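Local coordinates for protein CaaX farnesyltransferase beta subunit Ram1 (Aspergillus fumigatus, PDB 4LNB) that probably catalyses, as the zinc-binding, peptide-binding half of an alpha-beta heterodimer, transfer of a farnesyl group from farnesyl diphosphate to the cysteine of C-terminal CaaX motifs, at residues B[419-424]-B[432-437]; B[447-452]-B[468-473]. All coordinates share one frame; numbering follows the deposited sequence. Where two conformers were deposited one is given.

Contact 1 (B[419-424]-B[432-437]); sequences GGLRDK and YHTCYA. With ZN (zinc ion), chain G; ED5 (tert-butyl 4-({(2-{(4-cyanophenyl)[(1-methyl-1H-imidazol-5-yl)methyl]amino}ethyl)[(2-methylphenyl)sulfonyl]amino}methyl)piperidine-1-carboxylate), chain H; EDO (1,2-ethanediol), chain I.
With CG of H433 anti to its carbonyl carbon (chi1 -76°) and CG of D423 anti to its backbone N (chi1 171°), the imidazole and the carboxylate arm run side by side in the same direction. CB of D423 rests over one face of the imidazole, 3.8 Å from the ring centroid of H433, and the carboxylate and ring planes are only 13° apart. The opposite face is taken by CD2 of Y432, above the ring centre, so the imidazole lies between the loop's D423 and the ring edge of its helix neighbour Y432. Held this way, H433 NE2 binds the zinc ion at 2.0 Å, while imidazole NBC of the bound compound ED5 enters at 2.1 Å from the same metal. Further back, the loop is pinned to the helix by one nearly straight bond: L421 N donates to T434 OG1 (2.8 Å), an oxygen that also pairs with the carbonyl of D430. L421 CD2 packs on A437 CB at 3.7 Å, one turn along the helix, and its CD1 lies against T434 CG2. A water donates to both R422 O and H433 O, tying backbone to backbone. K424 NZ forms a salt bridge with D423 OD1 at 2.8 Å, on the syn side but out of the carboxylate plane; D423 is no zinc ligand but touches one, D365. Y432's own ring faces take ED5 CAY and Y436 CD2, and its hydroxyl bonds to W371. With D365 and C367 completing the protein ligands, this is the Asp-Cys-His zinc site of the protein prenyltransferase beta subunit, its histidine carried by a helix of the alpha-alpha toroid.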
loop_
_atom_site.group_PDB
_atom_site.type_symbol
_atom_site.label_atom_id
_atom_site.label_comp_id
_atom_site.label_asym_id
_atom_site.label_seq_id
_atom_site.Cartn_x
_atom_site.Cartn_y
_atom_site.Cartn_z
ATOM N N GLY B 419 6.839 -25.079 3.953
ATOM C CA GLY B 419 5.606 -24.612 3.344
ATOM C C GLY B 419 5.267 -23.189 3.748
ATOM O O GLY B 419 5.623 -22.741 4.838
ATOM N N GLY B 420 4.569 -22.483 2.864
ATOM C CA GLY B 420 4.252 -21.082 3.063
ATOM C C GLY B 420 5.330 -20.189 2.476
ATOM O O GLY B 420 6.468 -20.623 2.291
ATOM N N LEU B 421 4.973 -18.947 2.167
ATOM C CA LEU B 421 5.954 -17.976 1.693
ATOM C C LEU B 421 6.143 -16.854 2.708
ATOM O O LEU B 421 5.293 -16.637 3.574
ATOM C CB LEU B 421 5.585 -17.422 0.309
ATOM C CG LEU B 421 5.747 -18.440 -0.832
ATOM C CD1 LEU B 421 4.469 -19.243 -1.045
ATOM C CD2 LEU B 421 6.191 -17.771 -2.132
ATOM N N ARG B 422 7.259 -16.142 2.591
ATOM C CA ARG B 422 7.650 -15.167 3.600
ATOM C C ARG B 422 7.987 -13.798 3.009
ATOM O O ARG B 422 8.208 -13.655 1.802
ATOM C CB ARG B 422 8.853 -15.699 4.384
ATOM C CG ARG B 422 10.080 -15.925 3.507
ATOM C CD ARG B 422 11.150 -16.746 4.206
ATOM N NE ARG B 422 12.232 -17.097 3.289
ATOM C CZ ARG B 422 12.939 -18.218 3.364
ATOM N NH1 ARG B 422 12.676 -19.107 4.315
ATOM N NH2 ARG B 422 13.905 -18.457 2.487
ATOM N N ASP B 423 8.006 -12.803 3.892
ATOM C CA ASP B 423 8.475 -11.452 3.622
ATOM C C ASP B 423 9.855 -11.501 2.965
ATOM O O ASP B 423 10.049 -11.024 1.846
ATOM C CB ASP B 423 8.514 -10.713 4.978
ATOM C CG ASP B 423 9.198 -9.345 4.929
ATOM O OD1 ASP B 423 9.840 -8.973 3.925
ATOM O OD2 ASP B 423 9.105 -8.635 5.956
ATOM N N LYS B 424 10.813 -12.077 3.680
ATOM C CA LYS B 424 12.193 -12.117 3.233
ATOM C C LYS B 424 12.895 -13.216 4.019
ATOM O O LYS B 424 12.352 -13.698 5.012
ATOM C CB LYS B 424 12.866 -10.757 3.469
ATOM C CG LYS B 424 12.970 -10.347 4.931
ATOM C CD LYS B 424 13.873 -9.132 5.108
ATOM C CE LYS B 424 13.410 -7.955 4.265
ATOM N NZ LYS B 424 12.084 -7.418 4.700
ATOM N N TYR B 432 -0.625 -14.188 4.916
ATOM C CA TYR B 432 -0.644 -12.898 4.221
ATOM C C TYR B 432 0.460 -12.853 3.167
ATOM O O TYR B 432 0.212 -12.536 1.998
ATOM C CB TYR B 432 -0.490 -11.734 5.217
ATOM C CG TYR B 432 -0.108 -10.403 4.586
ATOM C CD1 TYR B 432 -1.078 -9.523 4.118
ATOM C CD2 TYR B 432 1.227 -10.021 4.473
ATOM C CE1 TYR B 432 -0.725 -8.305 3.542
ATOM C CE2 TYR B 432 1.586 -8.814 3.902
ATOM C CZ TYR B 432 0.610 -7.960 3.436
ATOM O OH TYR B 432 0.982 -6.762 2.869
ATOM N N HIS B 433 1.681 -13.167 3.581
ATOM C CA HIS B 433 2.807 -13.155 2.654
ATOM C C HIS B 433 2.736 -14.291 1.641
ATOM O O HIS B 433 3.262 -14.174 0.535
ATOM C CB HIS B 433 4.143 -13.156 3.401
ATOM C CG HIS B 433 4.494 -11.822 3.980
ATOM N ND1 HIS B 433 4.320 -11.519 5.312
ATOM C CD2 HIS B 433 4.977 -10.699 3.396
ATOM C CE1 HIS B 433 4.694 -10.270 5.529
ATOM N NE2 HIS B 433 5.096 -9.749 4.383
ATOM N N THR B 434 2.083 -15.385 2.016
ATOM C CA THR B 434 1.892 -16.487 1.084
ATOM C C THR B 434 0.935 -16.048 -0.018
ATOM O O THR B 434 1.211 -16.237 -1.204
ATOM C CB THR B 434 1.356 -17.747 1.789
ATOM O OG1 THR B 434 2.323 -18.203 2.742
ATOM C CG2 THR B 434 1.097 -18.858 0.779
ATOM N N CYS B 435 -0.179 -15.442 0.379
ATOM C CA CYS B 435 -1.172 -14.970 -0.579
ATOM C C CYS B 435 -0.583 -13.982 -1.590
ATOM O O CYS B 435 -0.742 -14.148 -2.804
ATOM C CB CYS B 435 -2.362 -14.332 0.152
ATOM S SG CYS B 435 -3.498 -13.413 -0.919
ATOM N N TYR B 436 0.111 -12.962 -1.099
ATOM C CA TYR B 436 0.545 -11.889 -1.986
ATOM C C TYR B 436 1.810 -12.190 -2.798
ATOM O O TYR B 436 1.976 -11.655 -3.892
ATOM C CB TYR B 436 0.625 -10.556 -1.242
ATOM C CG TYR B 436 -0.749 -10.039 -0.870
ATOM C CD1 TYR B 436 -1.688 -9.747 -1.855
ATOM C CD2 TYR B 436 -1.112 -9.848 0.458
ATOM C CE1 TYR B 436 -2.950 -9.274 -1.530
ATOM C CE2 TYR B 436 -2.379 -9.373 0.795
ATOM C CZ TYR B 436 -3.287 -9.088 -0.202
ATOM O OH TYR B 436 -4.542 -8.621 0.122
ATOM N N ALA B 437 2.684 -13.051 -2.285
ATOM C CA ALA B 437 3.811 -13.518 -3.092
ATOM C C ALA B 437 3.301 -14.347 -4.272
ATOM O O ALA B 437 3.802 -14.223 -5.389
ATOM C CB ALA B 437 4.793 -14.329 -2.253
HETATM ZN ZN ZN G . 5.233 -7.845 3.668
HETATM O OAG ED5 H . 2.641 -13.518 11.531
HETATM C CBE ED5 H . 1.533 -13.033 11.619
HETATM O OBD ED5 H . 0.707 -13.388 12.717
HETATM C CBP ED5 H . 1.055 -13.133 14.088
HETATM C CAC ED5 H . -0.192 -12.925 14.860
HETATM C CAD ED5 H . 1.799 -14.269 14.689
HETATM C CAE ED5 H . 1.915 -11.864 14.181
HETATM N NBL ED5 H . 1.234 -11.807 10.845
HETATM C CAX ED5 H . 2.243 -11.162 9.992
HETATM C CAV ED5 H . 1.735 -10.886 8.608
HETATM C CAW ED5 H . -0.062 -11.136 10.855
HETATM C CAU ED5 H . -0.572 -10.817 9.473
HETATM C CBK ED5 H . 0.439 -10.168 8.600
HETATM C CBB ED5 H . 0.647 -8.701 9.037
HETATM N NBN ED5 H . -0.602 -7.830 9.099
HETATM S SBQ ED5 H . -0.484 -6.677 10.313
HETATM O OAI ED5 H . -1.251 -5.499 9.997
HETATM O OAH ED5 H . 0.893 -6.296 10.487
HETATM C CBJ ED5 H . -1.051 -7.406 11.841
HETATM C CAN ED5 H . -0.137 -7.541 12.894
HETATM C CAL ED5 H . -0.540 -8.121 14.130
HETATM C CAK ED5 H . -1.851 -8.560 14.296
HETATM C CAM ED5 H . -2.767 -8.432 13.251
HETATM C CBF ED5 H . -2.369 -7.853 12.011
HETATM C CAA ED5 H . -3.381 -7.736 10.919
HETATM C CAZ ED5 H . -0.995 -7.260 7.738
HETATM C CAY ED5 H . 0.086 -6.603 6.837
HETATM N NBM ED5 H . 0.710 -5.358 7.293
HETATM C CBH ED5 H . -0.108 -4.103 7.387
HETATM C CAQ ED5 H . 0.370 -3.012 8.120
HETATM C CAO ED5 H . -0.405 -1.843 8.208
HETATM C CAR ED5 H . -1.358 -4.032 6.737
HETATM C CAP ED5 H . -2.127 -2.871 6.824
HETATM C CBG ED5 H . -1.652 -1.777 7.557
HETATM C CAJ ED5 H . -2.478 -0.545 7.651
HETATM N NAF ED5 H . -3.229 0.537 7.756
HETATM C CBA ED5 H . 2.142 -5.331 7.653
HETATM C CBI ED5 H . 3.109 -5.567 6.498
HETATM C CAS ED5 H . 3.677 -6.781 6.117
HETATM N NBC ED5 H . 4.454 -6.541 5.057
HETATM C CAT ED5 H . 4.376 -5.246 4.767
HETATM N NBO ED5 H . 3.553 -4.649 5.647
HETATM C CAB ED5 H . 3.216 -3.230 5.668
HETATM C C1 EDO I . -1.314 -14.916 9.439
HETATM O O1 EDO I . -1.320 -14.458 8.136
HETATM C C2 EDO I . -1.324 -16.391 9.644
HETATM O O2 EDO I . -0.401 -17.135 8.936
HETATM O O HOH W 1 5.971 -12.745 0.707
#

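Contact 2 (B[447-452]-B[468-473])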
loop_
_atom_site.group_PDB
_atom_site.type_symbol
_atom_site.label_atom_id
_atom_site.label_comp_id
_atom_site.label_asym_id
_atom_site.label_seq_id
_atom_site.Cartn_x
_atom_site.Cartn_y
_atom_site.Cartn_z
ATOM N N TYR B 447 -0.269 -11.713 -19.578
ATOM C CA TYR B 447 -0.556 -10.409 -20.150
ATOM C C TYR B 447 -1.917 -9.991 -19.617
ATOM O O TYR B 447 -2.919 -10.637 -19.914
ATOM C CB TYR B 447 -0.649 -10.489 -21.676
ATOM C CG TYR B 447 0.614 -10.919 -22.389
ATOM C CD1 TYR B 447 0.776 -12.228 -22.827
ATOM C CD2 TYR B 447 1.631 -10.010 -22.647
ATOM C CE1 TYR B 447 1.923 -12.623 -23.491
ATOM C CE2 TYR B 447 2.784 -10.397 -23.308
ATOM C CZ TYR B 447 2.924 -11.703 -23.726
ATOM O OH TYR B 447 4.069 -12.090 -24.384
ATOM N N HIS B 448 -1.958 -8.925 -18.825
ATOM C CA HIS B 448 -3.229 -8.392 -18.350
ATOM C C HIS B 448 -3.518 -7.089 -19.078
ATOM O O HIS B 448 -2.677 -6.191 -19.103
ATOM C CB HIS B 448 -3.176 -8.129 -16.845
ATOM C CG HIS B 448 -3.160 -9.370 -16.009
ATOM N ND1 HIS B 448 -4.233 -10.230 -15.934
ATOM C CD2 HIS B 448 -2.206 -9.886 -15.197
ATOM C CE1 HIS B 448 -3.937 -11.230 -15.121
ATOM N NE2 HIS B 448 -2.715 -11.041 -14.658
ATOM N N TYR B 449 -4.703 -6.980 -19.667
ATOM C CA TYR B 449 -5.056 -5.792 -20.438
ATOM C C TYR B 449 -6.561 -5.539 -20.413
ATOM O O TYR B 449 -7.347 -6.456 -20.180
ATOM C CB TYR B 449 -4.561 -5.930 -21.881
ATOM C CG TYR B 449 -5.066 -7.175 -22.574
ATOM C CD1 TYR B 449 -6.225 -7.147 -23.337
ATOM C CD2 TYR B 449 -4.385 -8.382 -22.462
ATOM C CE1 TYR B 449 -6.694 -8.284 -23.968
ATOM C CE2 TYR B 449 -4.844 -9.524 -23.092
ATOM C CZ TYR B 449 -6.000 -9.471 -23.842
ATOM O OH TYR B 449 -6.463 -10.604 -24.472
ATOM N N CYS B 450 -6.962 -4.291 -20.638
ATOM C CA CYS B 450 -8.384 -3.969 -20.693
ATOM C C CYS B 450 -8.847 -3.857 -22.141
ATOM O O CYS B 450 -8.047 -3.594 -23.046
ATOM C CB CYS B 450 -8.710 -2.703 -19.886
ATOM S SG CYS B 450 -7.859 -1.214 -20.427
ATOM N N THR B 451 -10.138 -4.084 -22.358
ATOM C CA THR B 451 -10.686 -4.148 -23.708
ATOM C C THR B 451 -11.936 -3.292 -23.860
ATOM O O THR B 451 -12.343 -2.593 -22.928
ATOM C CB THR B 451 -11.058 -5.591 -24.094
ATOM O OG1 THR B 451 -12.084 -6.071 -23.212
ATOM C CG2 THR B 451 -9.845 -6.506 -24.010
ATOM N N ASP B 452 -12.544 -3.366 -25.041
ATOM C CA ASP B 452 -13.775 -2.638 -25.327
ATOM C C ASP B 452 -15.016 -3.508 -25.131
ATOM O O ASP B 452 -16.122 -3.109 -25.494
ATOM C CB ASP B 452 -13.749 -2.068 -26.751
ATOM C CG ASP B 452 -13.489 -3.131 -27.808
ATOM O OD1 ASP B 452 -13.361 -4.323 -27.451
ATOM O OD2 ASP B 452 -13.417 -2.775 -29.005
ATOM N N LYS B 468 -9.006 -8.562 -19.551
ATOM C CA LYS B 468 -8.826 -9.921 -20.033
ATOM C C LYS B 468 -7.366 -10.329 -19.887
ATOM O O LYS B 468 -6.521 -9.518 -19.514
ATOM C CB LYS B 468 -9.311 -10.046 -21.480
ATOM C CG LYS B 468 -10.827 -9.937 -21.602
ATOM C CD LYS B 468 -11.290 -9.927 -23.042
ATOM C CE LYS B 468 -12.803 -10.049 -23.122
ATOM N NZ LYS B 468 -13.488 -9.101 -22.197
ATOM N N HIS B 469 -7.071 -11.591 -20.160
ATOM C CA HIS B 469 -5.725 -12.089 -19.939
ATOM C C HIS B 469 -5.308 -13.098 -20.992
ATOM O O HIS B 469 -6.140 -13.821 -21.542
ATOM C CB HIS B 469 -5.602 -12.703 -18.542
ATOM C CG HIS B 469 -6.650 -13.728 -18.239
ATOM N ND1 HIS B 469 -6.553 -15.040 -18.649
ATOM C CD2 HIS B 469 -7.823 -13.631 -17.568
ATOM C CE1 HIS B 469 -7.620 -15.707 -18.246
ATOM N NE2 HIS B 469 -8.406 -14.875 -17.587
ATOM N N ASP B 470 -4.012 -13.119 -21.278
ATOM C CA ASP B 470 -3.416 -14.144 -22.122
ATOM C C ASP B 470 -2.153 -14.610 -21.424
ATOM O O ASP B 470 -1.508 -13.833 -20.724
ATOM C CB ASP B 470 -3.087 -13.586 -23.506
ATOM C CG ASP B 470 -4.326 -13.331 -24.339
ATOM O OD1 ASP B 470 -5.171 -14.247 -24.451
ATOM O OD2 ASP B 470 -4.459 -12.214 -24.874
ATOM N N PRO B 471 -1.797 -15.887 -21.598
ATOM C CA PRO B 471 -0.617 -16.376 -20.880
ATOM C C PRO B 471 0.669 -15.780 -21.431
ATOM O O PRO B 471 0.821 -15.644 -22.646
ATOM C CB PRO B 471 -0.658 -17.886 -21.134
ATOM C CG PRO B 471 -1.411 -18.029 -22.416
ATOM C CD PRO B 471 -2.439 -16.938 -22.406
ATOM N N ASN B 472 1.575 -15.402 -20.538
ATOM C CA ASN B 472 2.929 -15.071 -20.944
ATOM C C ASN B 472 3.795 -16.287 -20.655
ATOM O O ASN B 472 4.174 -16.537 -19.510
ATOM C CB ASN B 472 3.445 -13.843 -20.199
ATOM C CG ASN B 472 4.553 -13.134 -20.952
ATOM O OD1 ASN B 472 5.261 -13.743 -21.755
ATOM N ND2 ASN B 472 4.702 -11.838 -20.703
ATOM N N PHE B 473 4.083 -17.057 -21.697
ATOM C CA PHE B 473 4.695 -18.369 -21.533
ATOM C C PHE B 473 6.144 -18.312 -21.060
ATOM O O PHE B 473 6.858 -17.345 -21.324
ATOM C CB PHE B 473 4.594 -19.169 -22.835
ATOM C CG PHE B 473 3.200 -19.637 -23.155
ATOM C CD1 PHE B 473 2.484 -20.398 -22.243
ATOM C CD2 PHE B 473 2.614 -19.334 -24.373
ATOM C CE1 PHE B 473 1.204 -20.837 -22.535
ATOM C CE2 PHE B 473 1.335 -19.774 -24.673
ATOM C CZ PHE B 473 0.631 -20.526 -23.753
HETATM O O HOH W 2 -6.616 -9.007 -16.739
#
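Y447 is bonded twice to D470 through the backbone, Y447 N to D470 O at 2.7 Å and D470 N to Y447 O at 3.0 Å. In one of two deposited conformers its ring lies nearly flat against the N472 amide (planes 15° apart), with ND2 over one face toward the rim, while the carbonyl oxygens of D470 and P471 approach the ring edge. H448 forms the non-hydrogen-bonded pair with H469 on the other side of the ribbon; its ND1 sits 3.8 Å from H469 CB and shares a water with K468 O. The two strands make an antiparallel two-stranded ribbon, a small beta element in a mainly helical toroid, their directions 156° apart. Y449 pairs with K468 through Y449 N to K468 O and K468 N to Y449 O, the latter 2.8 Å. Its chi1 of 56° sets CG between the backbone N and carbonyl carbon, folding the ring across the partner strand over K468 O. Y449 OH thereby donates to D470 OD2 at 2.6 Å, from above the carboxylate plane. T451 lies across the aliphatic chain of K468; its OG1, hydrogen-bonded to S466 O, takes a weak bond from NZ, which bonds to S453 O more strongly.

The two contacts follow one another along the chain: helix 431-444, which supplies one side of contact 1, leads directly into strand 446-450, the first strand of contact 2. Their centres are about 25 Å apart and their nearest atoms about 12 Å, so they do not touch. Contact 1 belongs to the active site, with the zinc ion and the bound compound directly on it, farnesyl diphosphate touching Y432, and the side chain of D423 about 7 Å from that substrate. Contact 2 lies away from the annotated sites, its centre about 17 Å from the centre of the chain against about 13 Å for contact 1. The first is buried, while the ribbon of 447-452 and 468-473 is only partly so.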